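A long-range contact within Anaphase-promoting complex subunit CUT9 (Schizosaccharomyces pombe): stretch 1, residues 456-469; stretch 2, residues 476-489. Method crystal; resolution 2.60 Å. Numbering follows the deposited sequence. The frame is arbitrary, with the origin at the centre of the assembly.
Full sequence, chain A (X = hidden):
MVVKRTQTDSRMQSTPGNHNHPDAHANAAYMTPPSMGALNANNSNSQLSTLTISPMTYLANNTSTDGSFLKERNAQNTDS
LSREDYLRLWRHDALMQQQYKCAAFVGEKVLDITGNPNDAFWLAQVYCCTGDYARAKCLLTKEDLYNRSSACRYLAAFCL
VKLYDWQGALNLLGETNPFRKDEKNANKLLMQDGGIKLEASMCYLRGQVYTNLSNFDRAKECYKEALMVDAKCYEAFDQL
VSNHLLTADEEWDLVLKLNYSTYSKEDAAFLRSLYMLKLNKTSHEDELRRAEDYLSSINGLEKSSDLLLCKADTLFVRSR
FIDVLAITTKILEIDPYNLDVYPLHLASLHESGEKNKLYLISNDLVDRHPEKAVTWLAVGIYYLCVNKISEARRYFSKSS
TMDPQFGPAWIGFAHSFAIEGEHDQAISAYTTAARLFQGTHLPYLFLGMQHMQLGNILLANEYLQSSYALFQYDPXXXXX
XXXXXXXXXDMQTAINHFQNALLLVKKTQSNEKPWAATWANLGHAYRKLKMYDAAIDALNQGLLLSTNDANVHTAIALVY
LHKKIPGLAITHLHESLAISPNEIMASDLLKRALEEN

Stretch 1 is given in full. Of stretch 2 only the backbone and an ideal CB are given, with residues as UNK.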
# COMPACT_ATOMS: atom_id res chain seq x y z
N ASN A 456 20.59 -19.71 43.19
CA ASN A 456 19.30 -19.72 43.88
C ASN A 456 18.62 -21.06 43.67
O ASN A 456 17.78 -21.20 42.80
CB ASN A 456 18.38 -18.58 43.43
CG ASN A 456 19.12 -17.27 43.23
OD1 ASN A 456 20.24 -17.11 43.72
ND2 ASN A 456 18.51 -16.32 42.51
N ILE A 457 19.02 -22.04 44.45
CA ILE A 457 18.46 -23.39 44.37
C ILE A 457 17.00 -23.41 44.78
O ILE A 457 16.22 -24.18 44.24
CB ILE A 457 19.24 -24.38 45.28
CG1 ILE A 457 20.43 -23.68 45.95
CG2 ILE A 457 19.68 -25.60 44.49
CD1 ILE A 457 20.04 -22.67 47.03
N LEU A 458 16.62 -22.59 45.75
CA LEU A 458 15.22 -22.59 46.16
C LEU A 458 14.39 -22.12 44.98
O LEU A 458 13.39 -22.74 44.60
CB LEU A 458 14.98 -21.72 47.39
CG LEU A 458 13.49 -21.48 47.73
CD1 LEU A 458 13.04 -22.17 49.04
CD2 LEU A 458 13.16 -19.98 47.77
N LEU A 459 14.83 -21.02 44.39
CA LEU A 459 14.11 -20.41 43.29
C LEU A 459 14.14 -21.34 42.07
O LEU A 459 13.11 -21.57 41.44
CB LEU A 459 14.74 -19.06 42.95
CG LEU A 459 13.79 -18.05 42.33
CD1 LEU A 459 12.61 -17.84 43.25
CD2 LEU A 459 14.51 -16.73 42.07
N ALA A 460 15.32 -21.87 41.77
CA ALA A 460 15.50 -22.75 40.64
C ALA A 460 14.58 -23.96 40.78
O ALA A 460 14.06 -24.48 39.81
CB ALA A 460 16.96 -23.20 40.53
N ASN A 461 14.37 -24.39 42.01
CA ASN A 461 13.50 -25.52 42.25
C ASN A 461 12.03 -25.14 42.10
O ASN A 461 11.23 -25.92 41.61
CB ASN A 461 13.76 -26.11 43.64
CG ASN A 461 12.96 -27.35 43.89
OD1 ASN A 461 12.96 -28.28 43.08
ND2 ASN A 461 12.26 -27.39 45.02
N GLU A 462 11.67 -23.93 42.53
CA GLU A 462 10.31 -23.45 42.31
C GLU A 462 9.95 -23.53 40.82
O GLU A 462 8.98 -24.18 40.44
CB GLU A 462 10.19 -21.99 42.74
CG GLU A 462 10.29 -21.78 44.22
CD GLU A 462 8.94 -21.72 44.85
OE1 GLU A 462 8.75 -20.92 45.78
OE2 GLU A 462 8.06 -22.46 44.39
N TYR A 463 10.76 -22.88 39.99
CA TYR A 463 10.53 -22.91 38.56
C TYR A 463 10.55 -24.34 37.98
O TYR A 463 9.75 -24.67 37.11
CB TYR A 463 11.58 -22.04 37.85
CG TYR A 463 11.39 -20.55 37.99
CD1 TYR A 463 10.31 -19.89 37.39
CD2 TYR A 463 12.32 -19.78 38.66
CE1 TYR A 463 10.17 -18.51 37.48
CE2 TYR A 463 12.19 -18.41 38.76
CZ TYR A 463 11.11 -17.78 38.17
OH TYR A 463 11.01 -16.40 38.28
N LEU A 464 11.45 -25.19 38.46
CA LEU A 464 11.51 -26.55 37.92
C LEU A 464 10.30 -27.42 38.27
O LEU A 464 9.79 -28.14 37.42
CB LEU A 464 12.83 -27.23 38.28
CG LEU A 464 14.08 -26.66 37.59
CD1 LEU A 464 15.33 -27.29 38.13
CD2 LEU A 464 14.02 -26.82 36.10
N GLN A 465 9.82 -27.35 39.51
CA GLN A 465 8.57 -28.04 39.88
C GLN A 465 7.42 -27.50 39.03
O GLN A 465 6.52 -28.24 38.63
CB GLN A 465 8.25 -27.86 41.37
CG GLN A 465 9.24 -28.55 42.30
CD GLN A 465 9.34 -30.04 42.04
OE1 GLN A 465 8.33 -30.70 41.74
NE2 GLN A 465 10.55 -30.60 42.17
N SER A 466 7.46 -26.20 38.76
CA SER A 466 6.49 -25.59 37.87
C SER A 466 6.50 -26.16 36.45
O SER A 466 5.43 -26.55 35.99
CB SER A 466 6.64 -24.07 37.86
OG SER A 466 6.16 -23.51 39.08
N SER A 467 7.64 -26.25 35.76
CA SER A 467 7.60 -26.91 34.44
C SER A 467 7.11 -28.34 34.56
O SER A 467 6.31 -28.80 33.74
CB SER A 467 8.92 -26.88 33.65
OG SER A 467 9.98 -26.35 34.40
N TYR A 468 7.60 -29.04 35.57
CA TYR A 468 7.25 -30.45 35.70
C TYR A 468 5.73 -30.62 35.84
O TYR A 468 5.17 -31.60 35.35
CB TYR A 468 7.98 -31.06 36.90
CG TYR A 468 7.82 -32.56 37.02
CD1 TYR A 468 6.89 -33.12 37.90
CD2 TYR A 468 8.61 -33.42 36.25
CE1 TYR A 468 6.75 -34.50 38.02
CE2 TYR A 468 8.48 -34.79 36.36
CZ TYR A 468 7.55 -35.33 37.24
OH TYR A 468 7.43 -36.71 37.33
N ALA A 469 5.05 -29.69 36.51
CA ALA A 469 3.60 -29.82 36.66
C ALA A 469 2.89 -29.70 35.31
O ALA A 469 1.89 -30.37 35.06
CB ALA A 469 3.06 -28.81 37.67
N UNK A 476 15.54 -32.90 29.41
CA UNK A 476 16.30 -31.74 29.86
C UNK A 476 15.85 -31.30 31.25
O UNK A 476 16.64 -30.80 32.04
CB UNK A 476 16.15 -30.59 28.87
N UNK A 477 14.57 -31.50 31.52
CA UNK A 477 13.96 -31.10 32.76
C UNK A 477 14.34 -32.08 33.85
O UNK A 477 14.59 -31.68 34.99
CB UNK A 477 12.44 -31.00 32.61
N UNK A 478 14.39 -33.37 33.51
CA UNK A 478 14.78 -34.40 34.47
C UNK A 478 16.25 -34.25 34.81
O UNK A 478 16.66 -34.44 35.95
CB UNK A 478 14.50 -35.80 33.92
N UNK A 479 17.05 -33.90 33.82
CA UNK A 479 18.43 -33.57 34.11
C UNK A 479 18.52 -32.41 35.11
O UNK A 479 19.24 -32.49 36.08
CB UNK A 479 19.17 -33.22 32.82
N UNK A 480 17.78 -31.34 34.87
CA UNK A 480 17.84 -30.18 35.75
C UNK A 480 17.32 -30.47 37.16
O UNK A 480 17.88 -29.99 38.15
CB UNK A 480 17.04 -29.03 35.14
N UNK A 481 16.26 -31.25 37.28
CA UNK A 481 15.79 -31.66 38.59
C UNK A 481 16.85 -32.50 39.30
O UNK A 481 16.94 -32.50 40.53
CB UNK A 481 14.48 -32.44 38.47
N UNK A 482 17.66 -33.21 38.51
CA UNK A 482 18.69 -34.08 39.04
C UNK A 482 19.89 -33.32 39.54
O UNK A 482 20.49 -33.69 40.54
CB UNK A 482 19.13 -35.09 37.97
N UNK A 483 20.25 -32.25 38.84
CA UNK A 483 21.34 -31.38 39.27
C UNK A 483 20.98 -30.66 40.57
O UNK A 483 21.85 -30.21 41.32
CB UNK A 483 21.67 -30.36 38.18
N UNK A 484 19.69 -30.56 40.84
CA UNK A 484 19.19 -29.88 42.02
C UNK A 484 19.21 -30.84 43.20
O UNK A 484 19.66 -30.49 44.28
CB UNK A 484 17.78 -29.34 41.78
N UNK A 485 18.75 -32.06 42.98
CA UNK A 485 18.80 -33.06 44.04
C UNK A 485 20.24 -33.33 44.43
O UNK A 485 20.54 -33.56 45.57
CB UNK A 485 18.11 -34.35 43.60
N UNK A 486 21.14 -33.29 43.45
CA UNK A 486 22.55 -33.48 43.69
C UNK A 486 23.14 -32.29 44.44
O UNK A 486 24.07 -32.44 45.23
CB UNK A 486 23.29 -33.70 42.37
N UNK A 487 22.60 -31.10 44.22
CA UNK A 487 23.09 -29.91 44.89
C UNK A 487 22.64 -29.80 46.34
O UNK A 487 23.41 -29.39 47.20
CB UNK A 487 22.64 -28.67 44.12
N UNK A 488 21.40 -30.20 46.62
CA UNK A 488 21.06 -30.66 47.96
C UNK A 488 21.91 -31.92 48.07
O UNK A 488 22.72 -32.19 47.19
CB UNK A 488 19.56 -30.91 48.17
N UNK A 489 21.79 -32.72 49.11
CA UNK A 489 22.58 -33.94 49.04
C UNK A 489 21.73 -35.20 48.92
O UNK A 489 21.85 -36.13 49.71
CB UNK A 489 23.47 -34.04 50.28

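The helical parts of the two stretches run nearly antiparallel (148° between directions), with axes 10.3 Å apart at closest. Stretch 1 offers mainly L464 and the Y468 ring, with I457 and N461 nearer its start.

At position 476 the ideal CB has nothing of stretch 1 within 5.5 Å, so this contact leaves the choice wide; it is L476.

Position 477 points toward stretch 1 across open space, with L464, S467 and Y468 beyond. A long apolar chain such as leucine, isoleucine or methionine would reach them. L477 (chi1 t, chi2 p) does: its CD1 lies 3.9 Å from L464 CD2 and 3.7 Å from S467 OG, while its CD2 meets the edge of the Y468 ring, 3.9 Å from Y468 CD2.

Position 478 points away, and only a chain that bends back could touch the tyrosine. L478 does so modestly, its CD2 4.2 Å from Y468 CE2. Position 479 is out of reach and unconstrained here; it is N479.

At position 480 the CB points toward L464, 3.9 Å from its CD1. The stem must therefore pack against a methyl, but a long chain, apolar or polar, can lead its end elsewhere. E480 follows the second course: its CB packs on L464 CD1, and its carboxylate is hydrogen-bonded elsewhere in the structure.

Position 481 points sideways, its CA 6.7 Å from L464 CA. A branched or flexible apolar chain could turn inward. L481 (chi1 m, chi2 t) sends CD2 to 4.0 Å from L464 CB and 3.5 Å from Q465 NE2, and CD1 to 3.9 Å from Y468 CD2.

Position 482 is out of reach of stretch 1; an ideal CB would lie 3.2 Å from N479 O, a crowding that G482 avoids. Position 483 points sideways without contact; it is V483.

Position 484 points toward stretch 1, its ideal CB 4.9 Å from L464 CD1 and 5.0 Å from I457 CG2. A compact apolar side chain suits. V484 places CG2 4.0 Å from L464 CD1 and CG1 4.1 Å from N461 OD1. L464 sits as a knob among L477, E480, L481 and V484.

Positions 485 and 486 are out of reach: A485 and F486. Position 487 points toward stretch 1, its ideal CB 4.3 Å from I457 CG2, so small or medium chains fit; N487 touches that methyl through its CB. Position 488 points sideways, and a long chain could return toward the N461 amide. K488 extends to place NZ 3.9 Å from N461 ND2. Position 489, S489, makes no contact.

Stretch 2 (476-489) LLLNELGVVAFNKS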
# COMPACT_ATOMS: atom_id res chain seq x y z
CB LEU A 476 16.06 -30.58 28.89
CG LEU A 476 17.14 -29.51 28.71
CD1 LEU A 476 16.50 -28.16 28.31
CD2 LEU A 476 18.02 -29.36 29.96
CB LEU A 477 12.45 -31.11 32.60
CG LEU A 477 11.60 -30.95 33.85
CD1 LEU A 477 11.78 -29.58 34.46
CD2 LEU A 477 10.16 -31.19 33.48
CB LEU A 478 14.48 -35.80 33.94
CG LEU A 478 12.99 -36.10 33.73
CD1 LEU A 478 12.80 -37.43 33.04
CD2 LEU A 478 12.23 -36.06 35.05
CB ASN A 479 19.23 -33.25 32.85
CG ASN A 479 20.66 -32.88 33.16
OD1 ASN A 479 20.97 -31.72 33.44
ND2 ASN A 479 21.54 -33.87 33.16
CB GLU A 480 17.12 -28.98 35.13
CG GLU A 480 17.60 -28.63 33.74
CD GLU A 480 19.10 -28.35 33.68
OE1 GLU A 480 19.61 -27.63 34.55
OE2 GLU A 480 19.78 -28.86 32.75
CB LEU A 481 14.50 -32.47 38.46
CG LEU A 481 13.23 -31.66 38.27
CD1 LEU A 481 12.13 -32.55 37.71
CD2 LEU A 481 12.84 -31.02 39.60
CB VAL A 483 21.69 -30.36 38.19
CG1 VAL A 483 22.65 -29.31 38.73
CG2 VAL A 483 22.31 -31.07 37.00
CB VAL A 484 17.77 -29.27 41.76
CG1 VAL A 484 16.91 -29.27 43.00
CG2 VAL A 484 17.90 -27.88 41.19
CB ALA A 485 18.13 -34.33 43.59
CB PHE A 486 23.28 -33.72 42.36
CG PHE A 486 24.78 -33.82 42.49
CD1 PHE A 486 25.57 -32.67 42.57
CD2 PHE A 486 25.41 -35.04 42.49
CE1 PHE A 486 26.96 -32.76 42.68
CE2 PHE A 486 26.81 -35.14 42.60
CZ PHE A 486 27.57 -33.99 42.69
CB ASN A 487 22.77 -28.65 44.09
CG ASN A 487 23.76 -28.43 42.98
OD1 ASN A 487 24.95 -28.71 43.13
ND2 ASN A 487 23.28 -27.96 41.84
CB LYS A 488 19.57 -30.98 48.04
CG LYS A 488 18.73 -30.15 47.07
CD LYS A 488 17.34 -29.82 47.61
CE LYS A 488 16.58 -28.90 46.66
NZ LYS A 488 15.32 -28.34 47.25
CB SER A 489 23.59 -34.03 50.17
OG SER A 489 24.81 -33.45 49.74
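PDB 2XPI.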